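Local coordinates for Pre-mRNA-splicing factor SAD1 (Saccharomyces cerevisiae, PDB 4MSX), which promotes assembly of newly made U4 snRNA into the U4/U6 snRNP and is required for pre-mRNA splicing, its ubiquitin-protease-like domain being catalytically inactive, at residues 415-420 with 440-445. Residues are numbered along the deposited sequence; the frame is centred on the assembly and turned at random.
Sequences ANVVHV and WITQLY
Asn-416 and Gln-443, a hydrogen-bonded antiparallel pair, run side by side off one face of the sheet, their amide planes 41° apart. Asn-416 ND2 donates an almost straight bond to Gln-443 OE1 (2.8 Å), which lies in the asparagine's amide plane, although the donor stands above the glutamine's carbonyl plane. The other ends are satisfied too: Asn-416 OD1 accepts from Thr-473 and Gln-476, and Gln-443 NE2 bonds Glu-454, so the two amides link strands 472-480, 409-421, 438-446 and 451-456 through a buried row of hydrogen bonds. A leucine in place of Gln-443 would probably leave Asn-416 ND2 and Glu-454 without these partners. Beside them Ile-441, in one of its two conformers, lies alongside Val-418, whose CG2 rests against the glutamine amide.

On the reverse face, CG of Trp-440 is anti to its carbonyl carbon (chi1 -59°), and the indole reaches across to His-419, whose CD2 lies over one face of it, toward the rim, 3.5 Å from Trp-440 CH2. The imidazole, tilted 45° to the indole, is held by Ser-438 and Glu-472. Val-417 CG1 also meets the indole, near CE3.

Helix 189-203 covers this Val-417 and Trp-440 face, while strands 472-480 and 451-456 flank the pair within the central sheet of the USP-fold domain.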
# COMPACT_ATOMS: atom_id res chain seq x y z
N ALA A 415 -6.01 10.12 -4.73
CA ALA A 415 -6.16 8.66 -4.84
C ALA A 415 -7.64 8.32 -4.78
O ALA A 415 -8.41 8.98 -4.05
CB ALA A 415 -5.42 7.97 -3.67
N ASN A 416 -8.01 7.29 -5.54
CA ASN A 416 -9.41 6.85 -5.65
C ASN A 416 -9.43 5.31 -5.64
O ASN A 416 -8.86 4.70 -6.54
CB ASN A 416 -9.98 7.42 -6.96
CG ASN A 416 -11.50 7.21 -7.09
OD1 ASN A 416 -12.23 7.44 -6.15
ND2 ASN A 416 -11.95 6.73 -8.24
N VAL A 417 -10.00 4.69 -4.61
CA VAL A 417 -10.10 3.22 -4.59
C VAL A 417 -11.50 2.88 -5.07
O VAL A 417 -12.48 3.36 -4.51
CB VAL A 417 -9.89 2.70 -3.19
CG1 VAL A 417 -10.00 1.11 -3.13
CG2 VAL A 417 -8.44 3.10 -2.71
N VAL A 418 -11.56 2.01 -6.06
CA VAL A 418 -12.80 1.71 -6.76
C VAL A 418 -13.21 0.28 -6.51
O VAL A 418 -12.37 -0.64 -6.42
CB VAL A 418 -12.54 1.92 -8.26
CG1 VAL A 418 -13.56 1.19 -9.09
CG2 VAL A 418 -12.54 3.46 -8.55
N HIS A 419 -14.53 0.08 -6.42
CA HIS A 419 -15.07 -1.24 -6.15
C HIS A 419 -15.57 -1.83 -7.48
O HIS A 419 -16.27 -1.18 -8.23
CB HIS A 419 -16.23 -1.12 -5.15
CG HIS A 419 -16.90 -2.43 -4.87
ND1 HIS A 419 -18.23 -2.66 -5.15
CD2 HIS A 419 -16.42 -3.58 -4.34
CE1 HIS A 419 -18.54 -3.90 -4.80
NE2 HIS A 419 -17.46 -4.48 -4.29
N VAL A 420 -15.23 -3.08 -7.75
CA VAL A 420 -15.58 -3.75 -9.01
C VAL A 420 -16.13 -5.10 -8.61
O VAL A 420 -15.59 -5.76 -7.70
CB VAL A 420 -14.29 -3.94 -9.89
CG1 VAL A 420 -14.49 -4.97 -10.95
CG2 VAL A 420 -13.91 -2.62 -10.52
N TRP A 440 -11.00 -4.91 -5.79
CA TRP A 440 -10.64 -3.51 -5.45
C TRP A 440 -9.53 -3.07 -6.39
O TRP A 440 -8.55 -3.80 -6.59
CB TRP A 440 -10.16 -3.44 -3.98
CG TRP A 440 -11.22 -3.93 -3.01
CD1 TRP A 440 -11.29 -5.15 -2.35
CD2 TRP A 440 -12.38 -3.18 -2.62
NE1 TRP A 440 -12.44 -5.17 -1.57
CE2 TRP A 440 -13.13 -3.99 -1.75
CE3 TRP A 440 -12.84 -1.90 -2.96
CZ2 TRP A 440 -14.32 -3.56 -1.18
CZ3 TRP A 440 -14.02 -1.45 -2.39
CH2 TRP A 440 -14.77 -2.29 -1.51
N ILE A 441 -9.67 -1.88 -6.96
CA ILE A 441 -8.58 -1.38 -7.79
C ILE A 441 -8.28 0.05 -7.37
O ILE A 441 -9.08 0.72 -6.72
CB ILE A 441 -8.92 -1.44 -9.27
CG1 ILE A 441 -10.07 -0.49 -9.57
CG2 ILE A 441 -9.31 -2.91 -9.70
CD1 ILE A 441 -10.44 -0.45 -11.05
N THR A 442 -7.06 0.49 -7.68
CA THR A 442 -6.57 1.74 -7.06
C THR A 442 -6.13 2.66 -8.17
O THR A 442 -5.36 2.25 -9.04
CB THR A 442 -5.37 1.43 -6.12
OG1 THR A 442 -5.77 0.41 -5.21
CG2 THR A 442 -4.89 2.70 -5.31
N GLN A 443 -6.60 3.91 -8.13
CA GLN A 443 -6.17 4.90 -9.10
C GLN A 443 -5.37 5.95 -8.36
O GLN A 443 -5.81 6.42 -7.30
CB GLN A 443 -7.41 5.59 -9.72
CG GLN A 443 -8.26 4.56 -10.45
CD GLN A 443 -9.63 5.08 -10.89
OE1 GLN A 443 -10.18 6.03 -10.30
NE2 GLN A 443 -10.20 4.42 -11.91
N LEU A 444 -4.22 6.32 -8.91
CA LEU A 444 -3.34 7.23 -8.18
C LEU A 444 -2.89 8.36 -9.08
O LEU A 444 -2.56 8.12 -10.24
CB LEU A 444 -2.03 6.50 -7.75
CG LEU A 444 -2.33 5.31 -6.79
CD1 LEU A 444 -1.02 4.51 -6.51
CD2 LEU A 444 -2.90 5.83 -5.48
N TYR A 445 -2.74 9.53 -8.49
CA TYR A 445 -2.44 10.73 -9.29
C TYR A 445 -0.97 11.04 -9.21
O TYR A 445 -0.41 11.07 -8.12
CB TYR A 445 -3.21 11.94 -8.76
CG TYR A 445 -3.04 13.17 -9.69
CD1 TYR A 445 -3.52 13.15 -11.00
CD2 TYR A 445 -2.39 14.31 -9.25
CE1 TYR A 445 -3.37 14.28 -11.86
CE2 TYR A 445 -2.24 15.45 -10.11
CZ TYR A 445 -2.75 15.40 -11.39
OH TYR A 445 -2.60 16.47 -12.23